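Local coordinates for protein proteasome accessory factor B/C (PafBC) (Paenarthrobacter aurescens, PDB 6SJ9) that probably acts as a transcriptional regulator of the bacterial DNA damage response, combining winged helix-turn-helix and WYL domains, at residues L505-F510 with R520-L525; Q490-I495 with F549-V554; Y539-A544 with A563-A568; K342-D347 with R577-G582. All coordinates share one frame; numbering follows the deposited sequence.

Contact 1: L505-F510 with R520-L525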
loop_
_atom_site.group_PDB
_atom_site.type_symbol
_atom_site.label_atom_id
_atom_site.label_comp_id
_atom_site.label_asym_id
_atom_site.label_seq_id
_atom_site.Cartn_x
_atom_site.Cartn_y
_atom_site.Cartn_z
ATOM N N LEU A 505 -4.906 -30.484 12.609
ATOM C CA LEU A 505 -5.445 -31.021 11.363
ATOM C C LEU A 505 -4.317 -31.525 10.481
ATOM O O LEU A 505 -3.263 -30.905 10.377
ATOM C CB LEU A 505 -6.258 -29.958 10.587
ATOM C CG LEU A 505 -7.567 -29.506 11.271
ATOM C CD1 LEU A 505 -8.227 -28.344 10.550
ATOM C CD2 LEU A 505 -8.578 -30.683 11.197
ATOM N N ARG A 506 -4.573 -32.630 9.828
ATOM C CA ARG A 506 -3.782 -33.064 8.694
ATOM C C ARG A 506 -4.375 -32.429 7.442
ATOM O O ARG A 506 -5.511 -32.727 7.089
ATOM C CB ARG A 506 -3.841 -34.577 8.528
ATOM C CG ARG A 506 -2.902 -35.136 7.441
ATOM C CD ARG A 506 -1.460 -34.914 7.803
ATOM N NE ARG A 506 -0.535 -35.710 6.980
ATOM C CZ ARG A 506 0.780 -35.559 7.014
ATOM N NH1 ARG A 506 1.306 -34.658 7.838
ATOM N NH2 ARG A 506 1.556 -36.310 6.230
ATOM N N LEU A 507 -3.585 -31.605 6.762
ATOM C CA LEU A 507 -4.015 -30.843 5.601
ATOM C C LEU A 507 -3.316 -31.379 4.357
ATOM O O LEU A 507 -2.087 -31.584 4.349
ATOM C CB LEU A 507 -3.694 -29.356 5.785
ATOM C CG LEU A 507 -3.698 -28.544 4.502
ATOM C CD1 LEU A 507 -5.142 -28.426 3.917
ATOM C CD2 LEU A 507 -3.051 -27.169 4.840
ATOM N N ARG A 508 -4.096 -31.624 3.327
ATOM C CA ARG A 508 -3.606 -31.882 1.975
ATOM C C ARG A 508 -3.963 -30.670 1.128
ATOM O O ARG A 508 -5.137 -30.348 0.975
ATOM C CB ARG A 508 -4.202 -33.156 1.401
ATOM C CG ARG A 508 -3.515 -34.404 2.025
ATOM C CD ARG A 508 -4.209 -35.601 1.469
ATOM N NE ARG A 508 -3.818 -36.804 2.138
ATOM C CZ ARG A 508 -4.545 -37.912 2.061
ATOM N NH1 ARG A 508 -5.677 -37.891 1.353
ATOM N NH2 ARG A 508 -4.143 -39.022 2.679
ATOM N N TYR A 509 -2.959 -29.940 0.673
ATOM C CA TYR A 509 -3.166 -28.631 0.071
ATOM C C TYR A 509 -2.749 -28.739 -1.388
ATOM O O TYR A 509 -1.624 -29.133 -1.655
ATOM C CB TYR A 509 -2.331 -27.593 0.809
ATOM C CG TYR A 509 -2.658 -26.158 0.485
ATOM C CD1 TYR A 509 -3.910 -25.639 0.766
ATOM C CD2 TYR A 509 -1.689 -25.298 -0.042
ATOM C CE1 TYR A 509 -4.246 -24.304 0.507
ATOM C CE2 TYR A 509 -2.027 -23.942 -0.339
ATOM C CZ TYR A 509 -3.309 -23.464 -0.053
ATOM O OH TYR A 509 -3.664 -22.132 -0.267
ATOM N N PHE A 510 -3.656 -28.397 -2.319
ATOM C CA PHE A 510 -3.331 -28.387 -3.746
ATOM C C PHE A 510 -2.227 -27.378 -4.065
ATOM O O PHE A 510 -2.184 -26.282 -3.524
ATOM C CB PHE A 510 -4.552 -28.022 -4.598
ATOM C CG PHE A 510 -5.535 -29.133 -4.768
ATOM C CD1 PHE A 510 -5.193 -30.280 -5.414
ATOM C CD2 PHE A 510 -6.844 -28.973 -4.309
ATOM C CE1 PHE A 510 -6.091 -31.289 -5.558
ATOM C CE2 PHE A 510 -7.753 -29.946 -4.470
ATOM C CZ PHE A 510 -7.376 -31.121 -5.094
ATOM N N ARG A 520 0.603 -31.920 5.276
ATOM C CA ARG A 520 1.217 -31.294 6.425
ATOM C C ARG A 520 0.234 -31.229 7.579
ATOM O O ARG A 520 -0.975 -31.115 7.366
ATOM C CB ARG A 520 1.671 -29.881 6.098
ATOM C CG ARG A 520 0.511 -29.098 5.470
ATOM C CD ARG A 520 1.029 -27.748 5.132
ATOM N NE ARG A 520 1.294 -27.597 3.753
ATOM C CZ ARG A 520 1.964 -26.573 3.231
ATOM N NH1 ARG A 520 2.056 -26.510 1.929
ATOM N NH2 ARG A 520 2.540 -25.638 3.978
ATOM N N ASP A 521 0.784 -31.280 8.796
ATOM C CA ASP A 521 0.047 -31.064 10.037
ATOM C C ASP A 521 0.009 -29.575 10.328
ATOM O O ASP A 521 1.044 -28.912 10.247
ATOM C CB ASP A 521 0.731 -31.800 11.208
ATOM C CG ASP A 521 0.592 -33.340 11.078
ATOM O OD1 ASP A 521 -0.467 -33.852 10.625
ATOM O OD2 ASP A 521 1.556 -34.007 11.398
ATOM N N VAL A 522 -1.178 -29.040 10.624
ATOM C CA VAL A 522 -1.334 -27.621 10.945
ATOM C C VAL A 522 -2.179 -27.431 12.203
ATOM O O VAL A 522 -3.099 -28.205 12.486
ATOM C CB VAL A 522 -1.952 -26.819 9.776
ATOM C CG1 VAL A 522 -1.219 -27.116 8.566
ATOM C CG2 VAL A 522 -3.420 -27.197 9.543
ATOM N N ASP A 523 -1.860 -26.367 12.948
ATOM C CA ASP A 523 -2.683 -25.884 14.043
ATOM C C ASP A 523 -3.543 -24.789 13.453
ATOM O O ASP A 523 -3.042 -23.683 13.215
ATOM C CB ASP A 523 -1.841 -25.325 15.200
ATOM C CG ASP A 523 -0.868 -26.351 15.793
ATOM O OD1 ASP A 523 -1.217 -27.557 15.925
ATOM O OD2 ASP A 523 0.229 -25.919 16.218
ATOM N N PRO A 524 -4.817 -25.036 13.180
ATOM C CA PRO A 524 -5.687 -23.964 12.663
ATOM C C PRO A 524 -5.863 -22.865 13.700
ATOM O O PRO A 524 -6.088 -23.127 14.877
ATOM C CB PRO A 524 -7.012 -24.672 12.372
ATOM C CG PRO A 524 -6.999 -25.851 13.270
ATOM C CD PRO A 524 -5.543 -26.312 13.359
ATOM N N LEU A 525 -5.791 -21.622 13.237
ATOM C CA LEU A 525 -5.888 -20.463 14.123
ATOM C C LEU A 525 -7.097 -19.577 13.854
ATOM O O LEU A 525 -7.852 -19.295 14.790
ATOM C CB LEU A 525 -4.606 -19.612 13.980
ATOM C CG LEU A 525 -3.302 -20.365 14.347
ATOM C CD1 LEU A 525 -2.049 -19.535 14.155
ATOM C CD2 LEU A 525 -3.320 -20.867 15.826
#
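L505 and V522 face each other as an antiparallel hydrogen-bonded pair, with L505 N donating to V522 O at 2.9 Å and V522 N to L505 O at 2.8 Å. Two residues along, L507 and R520 repeat the pattern: L507 N reaches R520 O at 2.7 Å, and R520 N donates back to L507 O. Between them R506 and D521 make the non-hydrogen-bonded pair, where D521 CA also gives a CA-H...O contact to L505 O. The side chains of that pair meet on one face of the sheet. R506 bends at its second torsion (chi2 65°), which brings CD to 3.2 Å from D521 OD1. R506 NH1 lies 3.4 Å from D521 OD1, a salt bridge whose hydrogen bond is weak, with guanidinium and carboxylate planes 47° apart. The stronger partner of R506 is E519, bound through NH2. Strands 503-510 and 517-530 are a beta hairpin of the second WYL domain, adjacent strands in the five-stranded antiparallel sheet of its Sm-like fold. The face bearing L505, L507, V522 and the aliphatic stem of R520 is largely apolar: L505 CD1 touches P524 CG at 3.9 Å, the two side chains crossing at about a right angle. L507 and R520 lie side by side, L507 CD2 being 4.1 Å from R520 CG. Beyond this stem, R520 NH1 forms a salt bridge with E583 and a hydrogen bond with T518 OG1. In the next shell, A498 of helix 489-501 packs on both L505 and P524, while L557 of strand 554-560 touches L507.

Contact 2: Q490-I495 with F549-V554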
loop_
_atom_site.group_PDB
_atom_site.type_symbol
_atom_site.label_atom_id
_atom_site.label_comp_id
_atom_site.label_asym_id
_atom_site.label_seq_id
_atom_site.Cartn_x
_atom_site.Cartn_y
_atom_site.Cartn_z
ATOM N N GLN A 490 -17.504 -28.189 3.578
ATOM C CA GLN A 490 -16.964 -29.258 4.401
ATOM C C GLN A 490 -15.653 -28.835 5.051
ATOM O O GLN A 490 -15.434 -29.054 6.247
ATOM C CB GLN A 490 -16.742 -30.516 3.539
ATOM C CG GLN A 490 -16.035 -31.644 4.269
ATOM C CD GLN A 490 -16.053 -32.967 3.501
ATOM O OE1 GLN A 490 -17.024 -33.293 2.809
ATOM N NE2 GLN A 490 -15.001 -33.763 3.676
ATOM N N ALA A 491 -14.762 -28.237 4.275
ATOM C CA ALA A 491 -13.508 -27.774 4.866
ATOM C C ALA A 491 -13.746 -26.603 5.840
ATOM O O ALA A 491 -13.089 -26.509 6.896
ATOM C CB ALA A 491 -12.546 -27.401 3.746
ATOM N N PHE A 492 -14.705 -25.726 5.517
ATOM C CA PHE A 492 -15.032 -24.610 6.418
ATOM C C PHE A 492 -15.496 -25.132 7.783
ATOM O O PHE A 492 -15.025 -24.669 8.821
ATOM C CB PHE A 492 -16.099 -23.715 5.767
ATOM C CG PHE A 492 -16.457 -22.503 6.562
ATOM C CD1 PHE A 492 -17.335 -22.579 7.638
ATOM C CD2 PHE A 492 -15.930 -21.269 6.217
ATOM C CE1 PHE A 492 -17.677 -21.417 8.381
ATOM C CE2 PHE A 492 -16.258 -20.121 6.938
ATOM C CZ PHE A 492 -17.145 -20.185 8.022
ATOM N N ALA A 493 -16.351 -26.154 7.792
ATOM C CA ALA A 493 -16.838 -26.710 9.053
ATOM C C ALA A 493 -15.730 -27.458 9.812
ATOM O O ALA A 493 -15.639 -27.374 11.046
ATOM C CB ALA A 493 -18.024 -27.643 8.770
ATOM N N ALA A 494 -14.865 -28.178 9.103
ATOM C CA ALA A 494 -13.798 -28.889 9.823
ATOM C C ALA A 494 -12.800 -27.910 10.452
ATOM O O ALA A 494 -12.381 -28.079 11.610
ATOM C CB ALA A 494 -13.110 -29.871 8.876
ATOM N N ILE A 495 -12.459 -26.841 9.736
ATOM C CA ILE A 495 -11.583 -25.824 10.320
ATOM C C ILE A 495 -12.263 -25.157 11.507
ATOM O O ILE A 495 -11.645 -24.941 12.553
ATOM C CB ILE A 495 -11.183 -24.788 9.254
ATOM C CG1 ILE A 495 -10.261 -25.462 8.230
ATOM C CG2 ILE A 495 -10.526 -23.554 9.906
ATOM C CD1 ILE A 495 -9.932 -24.629 7.053
ATOM N N PHE A 549 -3.581 -20.041 4.178
ATOM C CA PHE A 549 -3.969 -20.925 3.095
ATOM C C PHE A 549 -5.321 -20.496 2.538
ATOM O O PHE A 549 -6.160 -19.935 3.254
ATOM C CB PHE A 549 -4.074 -22.376 3.624
ATOM C CG PHE A 549 -2.749 -22.946 4.227
ATOM C CD1 PHE A 549 -2.492 -22.866 5.585
ATOM C CD2 PHE A 549 -1.844 -23.619 3.432
ATOM C CE1 PHE A 549 -1.312 -23.439 6.144
ATOM C CE2 PHE A 549 -0.650 -24.183 3.963
ATOM C CZ PHE A 549 -0.379 -24.078 5.305
ATOM N N ARG A 550 -5.551 -20.833 1.280
ATOM C CA ARG A 550 -6.828 -20.593 0.621
ATOM C C ARG A 550 -7.733 -21.793 0.841
ATOM O O ARG A 550 -7.347 -22.923 0.522
ATOM C CB ARG A 550 -6.647 -20.366 -0.886
ATOM C CG ARG A 550 -5.914 -19.052 -1.262
ATOM C CD ARG A 550 -5.765 -18.889 -2.779
ATOM N NE ARG A 550 -7.048 -18.938 -3.513
ATOM C CZ ARG A 550 -7.782 -17.858 -3.822
ATOM N NH1 ARG A 550 -7.357 -16.637 -3.482
ATOM N NH2 ARG A 550 -8.947 -17.993 -4.480
ATOM N N LEU A 551 -8.932 -21.539 1.369
ATOM C CA LEU A 551 -9.893 -22.617 1.570
ATOM C C LEU A 551 -10.152 -23.357 0.266
ATOM O O LEU A 551 -10.272 -24.599 0.247
ATOM C CB LEU A 551 -11.197 -22.056 2.139
ATOM C CG LEU A 551 -12.134 -23.089 2.767
ATOM C CD1 LEU A 551 -11.452 -23.702 3.937
ATOM C CD2 LEU A 551 -13.370 -22.390 3.275
ATOM N N ASP A 552 -10.215 -22.620 -0.848
ATOM C CA ASP A 552 -10.580 -23.280 -2.086
ATOM C C ASP A 552 -9.415 -24.029 -2.647
ATOM O O ASP A 552 -9.535 -24.535 -3.761
ATOM C CB ASP A 552 -11.135 -22.290 -3.152
ATOM C CG ASP A 552 -10.100 -21.269 -3.683
ATOM O OD1 ASP A 552 -8.860 -21.424 -3.545
ATOM O OD2 ASP A 552 -10.552 -20.268 -4.294
ATOM N N ARG A 553 -8.291 -24.115 -1.908
ATOM C CA ARG A 553 -7.202 -24.998 -2.327
ATOM C C ARG A 553 -7.032 -26.202 -1.419
ATOM O O ARG A 553 -6.119 -26.992 -1.633
ATOM C CB ARG A 553 -5.877 -24.231 -2.484
ATOM C CG ARG A 553 -5.994 -23.446 -3.774
ATOM C CD ARG A 553 -4.730 -23.001 -4.437
ATOM N NE ARG A 553 -3.488 -23.695 -4.100
ATOM C CZ ARG A 553 -2.324 -23.072 -4.225
ATOM N NH1 ARG A 553 -2.332 -21.818 -4.671
ATOM N NH2 ARG A 553 -1.185 -23.657 -3.921
ATOM N N VAL A 554 -7.908 -26.379 -0.438
ATOM C CA VAL A 554 -7.839 -27.557 0.397
ATOM C C VAL A 554 -8.285 -28.761 -0.400
ATOM O O VAL A 554 -9.406 -28.791 -0.915
ATOM C CB VAL A 554 -8.714 -27.366 1.641
ATOM C CG1 VAL A 554 -8.881 -28.699 2.393
ATOM C CG2 VAL A 554 -8.069 -26.322 2.523
#
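The F492 ring receives L551 CD2 at its edge, near the ring plane, with 4.1 Å between the CD2 atoms of the two residues. The same methyl lies 3.9 Å from F492 CB, and the two side chains run obliquely to each other. F492 also meets W534 of strand 533-540 edge-to-face. The other flat pair, within 549-554, is R550 with D552: the guanidinium grips the carboxylate side-on, R550 NE binding D552 OD1 at 3.1 Å and R550 NH2 binding D552 OD2 at 2.8 Å. Each oxygen sits 20° or slightly more out of the guanidinium plane. L551 opens the short 3-10 segment 551-553 that links strands 545-550 and 554-560, and the helix it meets, 489-501, precedes the five strands of the second WYL domain's Sm-like fold. Chi1 (-163°) sets L551 CG anti to the backbone N, and chi2 (63°) directs its methyls to three helix residues. CD2 serves F492, while L551 CD1 is 3.9 Å from A491 CB and 3.6 Å from I495 CD1, whose side chain runs the opposite way. A491 CB further meets V554 CG1 at 4.1 Å. I495 also touches F536, and V554 packs against L507.

Contact 3: Y539-A544 with A563-A568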
loop_
_atom_site.group_PDB
_atom_site.type_symbol
_atom_site.label_atom_id
_atom_site.label_comp_id
_atom_site.label_asym_id
_atom_site.label_seq_id
_atom_site.Cartn_x
_atom_site.Cartn_y
_atom_site.Cartn_z
ATOM N N TYR A 539 -0.697 -22.528 11.980
ATOM C CA TYR A 539 0.712 -22.831 12.201
ATOM C C TYR A 539 1.019 -24.119 11.443
ATOM O O TYR A 539 0.419 -25.155 11.722
ATOM C CB TYR A 539 1.046 -22.955 13.708
ATOM C CG TYR A 539 2.564 -23.126 13.883
ATOM C CD1 TYR A 539 3.146 -24.377 13.858
ATOM C CD2 TYR A 539 3.405 -22.019 14.010
ATOM C CE1 TYR A 539 4.542 -24.547 13.978
ATOM C CE2 TYR A 539 4.801 -22.172 14.140
ATOM C CZ TYR A 539 5.357 -23.447 14.122
ATOM O OH TYR A 539 6.713 -23.620 14.238
ATOM N N CYS A 540 1.905 -24.044 10.453
ATOM C CA CYS A 540 2.227 -25.185 9.619
ATOM C C CYS A 540 3.449 -25.900 10.186
ATOM O O CYS A 540 4.504 -25.282 10.348
ATOM C CB CYS A 540 2.477 -24.768 8.178
ATOM S SG CYS A 540 3.089 -26.175 7.151
ATOM N N HIS A 541 3.290 -27.165 10.591
ATOM C CA HIS A 541 4.446 -27.878 11.121
ATOM C C HIS A 541 5.448 -28.261 10.047
ATOM O O HIS A 541 6.574 -28.575 10.394
ATOM C CB HIS A 541 4.026 -29.106 11.949
ATOM C CG HIS A 541 3.394 -28.687 13.221
ATOM N ND1 HIS A 541 2.033 -28.482 13.336
ATOM C CD2 HIS A 541 3.949 -28.201 14.355
ATOM C CE1 HIS A 541 1.768 -28.000 14.539
ATOM N NE2 HIS A 541 2.916 -27.809 15.171
ATOM N N SER A 542 5.079 -28.267 8.763
ATOM C CA SER A 542 6.108 -28.460 7.739
ATOM C C SER A 542 6.969 -27.227 7.490
ATOM O O SER A 542 8.149 -27.381 7.212
ATOM C CB SER A 542 5.485 -28.926 6.432
ATOM O OG SER A 542 4.941 -30.207 6.666
ATOM N N LYS A 543 6.427 -26.015 7.516
ATOM C CA LYS A 543 7.269 -24.832 7.361
ATOM C C LYS A 543 7.789 -24.333 8.699
ATOM O O LYS A 543 8.593 -23.403 8.735
ATOM C CB LYS A 543 6.488 -23.696 6.667
ATOM C CG LYS A 543 5.891 -24.055 5.344
ATOM C CD LYS A 543 6.987 -24.573 4.358
ATOM C CE LYS A 543 6.611 -24.263 2.919
ATOM N NZ LYS A 543 7.030 -25.406 2.050
ATOM N N ALA A 544 7.303 -24.901 9.798
ATOM C CA ALA A 544 7.591 -24.417 11.134
ATOM C C ALA A 544 7.331 -22.917 11.226
ATOM O O ALA A 544 8.181 -22.136 11.648
ATOM C CB ALA A 544 9.040 -24.790 11.554
ATOM N N ALA A 563 -3.834 -32.461 19.958
ATOM C CA ALA A 563 -4.182 -31.088 20.284
ATOM C C ALA A 563 -3.253 -30.113 19.583
ATOM O O ALA A 563 -2.079 -30.411 19.348
ATOM C CB ALA A 563 -4.035 -30.824 21.806
ATOM N N VAL A 564 -3.777 -28.902 19.325
ATOM C CA VAL A 564 -2.953 -27.878 18.705
ATOM C C VAL A 564 -1.692 -27.717 19.551
ATOM O O VAL A 564 -1.710 -27.869 20.777
ATOM C CB VAL A 564 -3.707 -26.545 18.540
ATOM C CG1 VAL A 564 -4.810 -26.696 17.520
ATOM C CG2 VAL A 564 -4.257 -26.021 19.913
ATOM N N SER A 565 -0.565 -27.556 18.873
ATOM C CA SER A 565 0.718 -27.559 19.569
ATOM C C SER A 565 0.938 -26.258 20.320
ATOM O O SER A 565 1.726 -26.217 21.266
ATOM C CB SER A 565 1.852 -27.778 18.574
ATOM O OG SER A 565 2.005 -26.547 17.873
ATOM N N GLY A 566 0.315 -25.172 19.879
ATOM C CA GLY A 566 0.638 -23.913 20.514
ATOM C C GLY A 566 1.993 -23.346 20.143
ATOM O O GLY A 566 2.575 -22.592 20.928
ATOM N N SER A 567 2.555 -23.753 19.002
ATOM C CA SER A 567 3.816 -23.166 18.563
ATOM C C SER A 567 3.644 -21.772 17.993
ATOM O O SER A 567 4.645 -21.066 17.832
ATOM C CB SER A 567 4.501 -24.055 17.544
ATOM O OG SER A 567 4.679 -25.312 18.127
ATOM N N ALA A 568 2.417 -21.370 17.655
ATOM C CA ALA A 568 2.234 -20.030 17.114
ATOM C C ALA A 568 2.562 -18.969 18.169
ATOM O O ALA A 568 3.242 -17.981 17.874
ATOM C CB ALA A 568 0.806 -19.887 16.583
#
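Y539 and A568 bring the two backbones nearest, their CA atoms 5.9 Å apart, where the end of strand 533-540 passes a loop without regular helix or strand. With Y539 CG anti to its backbone N (chi1 -174°), the main apolar contact is a CH-pi interaction: S567 CB sits over one face of the Y539 ring, 3.7 Å from its centroid and 16° off the normal. It is displaced toward the rim, with Y539 CZ and CE1 among the nearest ring atoms. Y539 CB meets A568 CB at 4.2 Å, although A568 is poorly ordered. Within 539-544, H541 CD2 lies in plane at the edge of the Y539 ring, while Y539 CD1 stands over a face of the imidazole. H541 NE2 donates to S565 OG at 3.1 Å with an angle of 147°, the oxygen lying in the imidazole plane. S565 OG also accepts from S567 OG at 3.0 Å and from S567 N at 3.1 Å, the latter forming an ST turn. Its strongest partner is the D523 carboxylate. Because H541 ND1 bonds D521 O as well, both ring nitrogens appear to donate, which would be consistent with a positively charged imidazole beside D523. An alanine in place of Y539 would probably leave S567 CB and one face of the H541 imidazole without their aromatic partner. The contact ties the loop following strand 562-563 to the WYL-domain sheet: Y539 shares backbone bonds with D523 of strand 517-530, V546 of strand 545-550 touches both Y539 and A568, and Q504 of strand 503-510 touches H541 and S565.

Contact 4: K342-D347 with R577-G582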
loop_
_atom_site.group_PDB
_atom_site.type_symbol
_atom_site.label_atom_id
_atom_site.label_comp_id
_atom_site.label_asym_id
_atom_site.label_seq_id
_atom_site.Cartn_x
_atom_site.Cartn_y
_atom_site.Cartn_z
ATOM N N LYS A 342 11.695 -6.917 8.340
ATOM C CA LYS A 342 10.951 -8.167 8.533
ATOM C C LYS A 342 9.522 -8.024 8.016
ATOM O O LYS A 342 8.964 -6.929 7.970
ATOM C CB LYS A 342 10.885 -8.576 10.016
ATOM C CG LYS A 342 12.196 -8.804 10.699
ATOM C CD LYS A 342 11.980 -9.615 12.003
ATOM C CE LYS A 342 13.290 -9.917 12.731
ATOM N NZ LYS A 342 13.151 -9.918 14.227
ATOM N N ARG A 343 8.926 -9.164 7.656
ATOM C CA ARG A 343 7.526 -9.211 7.246
ATOM C C ARG A 343 6.624 -8.598 8.312
ATOM O O ARG A 343 6.702 -8.942 9.489
ATOM C CB ARG A 343 7.105 -10.655 6.966
ATOM C CG ARG A 343 7.635 -11.187 5.632
ATOM C CD ARG A 343 7.538 -12.705 5.528
ATOM N NE ARG A 343 8.185 -13.049 4.281
ATOM C CZ ARG A 343 7.605 -12.980 3.094
ATOM N NH1 ARG A 343 6.320 -12.640 2.999
ATOM N NH2 ARG A 343 8.305 -13.290 2.006
ATOM N N THR A 344 5.827 -7.634 7.896
ATOM C CA THR A 344 5.090 -6.811 8.845
ATOM C C THR A 344 4.189 -7.647 9.735
ATOM O O THR A 344 3.440 -8.490 9.252
ATOM C CB THR A 344 4.293 -5.804 8.040
ATOM O OG1 THR A 344 5.231 -5.173 7.157
ATOM C CG2 THR A 344 3.614 -4.741 8.965
ATOM N N SER A 345 4.262 -7.408 11.033
ATOM C CA SER A 345 3.453 -8.102 12.028
ATOM C C SER A 345 2.234 -7.276 12.456
ATOM O O SER A 345 2.107 -6.094 12.173
ATOM C CB SER A 345 4.292 -8.408 13.278
ATOM O OG SER A 345 4.712 -7.183 13.858
ATOM N N GLU A 346 1.348 -7.930 13.190
ATOM C CA GLU A 346 0.209 -7.227 13.783
ATOM C C GLU A 346 0.667 -6.172 14.806
ATOM O O GLU A 346 0.096 -5.089 14.857
ATOM C CB GLU A 346 -0.752 -8.231 14.419
ATOM C CG GLU A 346 -1.406 -9.095 13.333
ATOM C CD GLU A 346 -2.516 -10.030 13.856
ATOM O OE1 GLU A 346 -2.502 -10.325 15.059
ATOM O OE2 GLU A 346 -3.407 -10.412 13.082
ATOM N N ASP A 347 1.697 -6.452 15.613
ATOM C CA ASP A 347 2.212 -5.415 16.517
ATOM C C ASP A 347 2.645 -4.165 15.737
ATOM O O ASP A 347 2.349 -3.034 16.126
ATOM C CB ASP A 347 3.416 -5.942 17.322
ATOM C CG ASP A 347 3.012 -6.854 18.504
ATOM O OD1 ASP A 347 1.805 -6.935 18.815
ATOM O OD2 ASP A 347 3.930 -7.481 19.132
ATOM N N ARG A 577 -1.454 -11.376 8.667
ATOM C CA ARG A 577 -2.005 -12.370 7.766
ATOM C C ARG A 577 -1.694 -12.106 6.291
ATOM O O ARG A 577 -1.562 -13.065 5.519
ATOM C CB ARG A 577 -3.511 -12.462 7.973
ATOM C CG ARG A 577 -3.873 -13.279 9.165
ATOM C CD ARG A 577 -5.411 -13.224 9.366
ATOM N NE ARG A 577 -5.831 -11.952 9.954
ATOM C CZ ARG A 577 -7.065 -11.716 10.419
ATOM N NH1 ARG A 577 -7.993 -12.677 10.374
ATOM N NH2 ARG A 577 -7.370 -10.533 10.955
ATOM N N LEU A 578 -1.639 -10.845 5.853
ATOM C CA LEU A 578 -1.326 -10.560 4.453
ATOM C C LEU A 578 0.166 -10.544 4.180
ATOM O O LEU A 578 0.566 -10.151 3.076
ATOM C CB LEU A 578 -1.911 -9.193 4.026
ATOM C CG LEU A 578 -3.429 -9.225 3.947
ATOM C CD1 LEU A 578 -4.019 -7.857 3.623
ATOM C CD2 LEU A 578 -3.789 -10.252 2.838
ATOM N N PHE A 579 0.998 -10.855 5.170
ATOM C CA PHE A 579 2.439 -10.748 5.023
ATOM C C PHE A 579 3.211 -12.073 5.179
ATOM O O PHE A 579 4.448 -12.081 5.025
ATOM C CB PHE A 579 2.954 -9.695 6.009
ATOM C CG PHE A 579 2.456 -8.287 5.718
ATOM C CD1 PHE A 579 1.276 -7.836 6.254
ATOM C CD2 PHE A 579 3.139 -7.464 4.825
ATOM C CE1 PHE A 579 0.807 -6.556 6.021
ATOM C CE2 PHE A 579 2.709 -6.135 4.587
ATOM C CZ PHE A 579 1.522 -5.683 5.177
ATOM N N THR A 580 2.550 -13.181 5.502
ATOM C CA THR A 580 3.273 -14.460 5.624
ATOM C C THR A 580 3.780 -14.915 4.259
ATOM O O THR A 580 3.172 -14.597 3.243
ATOM C CB THR A 580 2.392 -15.548 6.250
ATOM O OG1 THR A 580 1.182 -15.688 5.508
ATOM C CG2 THR A 580 2.031 -15.208 7.675
ATOM N N PRO A 581 4.919 -15.619 4.192
ATOM C CA PRO A 581 5.353 -16.159 2.888
ATOM C C PRO A 581 4.262 -17.048 2.329
ATOM O O PRO A 581 3.586 -17.750 3.082
ATOM C CB PRO A 581 6.632 -16.950 3.202
ATOM C CG PRO A 581 6.734 -17.028 4.635
ATOM C CD PRO A 581 5.822 -16.034 5.283
ATOM N N GLY A 582 4.019 -16.917 1.011
ATOM C CA GLY A 582 3.013 -17.714 0.320
ATOM C C GLY A 582 3.532 -19.085 -0.148
ATOM O O GLY A 582 4.709 -19.273 -0.453
HETATM O O HOH W 1 -3.490 -10.464 10.649
#
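The lead-in to helix 346-360, the first helix of the PafC helix-turn-helix region, meets the loop that precedes strand 586-592, with T344 packing on F579 and R343 on F579 and P581. S345 holds the N-cap position, its OG bonded to Q348 N. T344 CB stands over the centre of the F579 ring in a CH-pi contact, 3.7 Å from the centroid and 7° off the normal. T344 O lies 3.5 Å from F579 CB. R343 runs extended from CG to NE, its second and third torsions both near anti, and R343 NH1 donates to F579 O at 2.8 Å. The bond is straight (164°) and the oxygen lies in the guanidinium plane, yet the donor rises 41° out of the carbonyl plane. P581 CA covers one guanidinium face, 3.6 Å above the R343 plane and toward its rim, while P581 CD touches R343 CD at 3.8 Å. An alanine in place of R343 would probably leave F579 O without this donor and open a gap beside P581. At the helix start E346 OE2 approaches R577 NE at 4.2 Å, a proximity of charges only, since the oxygen is well out of the guanidinium plane. The stronger partners are R526 for E346 and D442 for R577. One water accepts from both R577 N and R577 NE, the latter at 2.9 Å. Around the contact, L107 of helix 95-118 packs on F579 and L578, R621 of strand 616-622 touches R343 and P581, and strand 545-550 supplies R547 against P581 and N548 against R577.

Overall arrangement
Contacts 1 to 3 reach one five-stranded sheet, contact 1 lying within it. Contact 1 is the middle member, its centre 10 Å from that of contact 2 and 9 Å from that of contact 3, whereas contacts 2 and 3 are 17 Å apart between centres. Y509 OH to R550 N, at 2.8 Å, joins contacts 1 and 2; the D523 carboxylate joins contact 1 to S565 of contact 3. Contact 4 touches none of them, its nearest atoms about 6 Å from contact 3 and about 7 Å from the other two, but its chain loop encloses all three. A thiocyanate, probably from crystallisation, lies about 4 Å from F579. The potassium ligands, including L16 and I81, belong to none of the four.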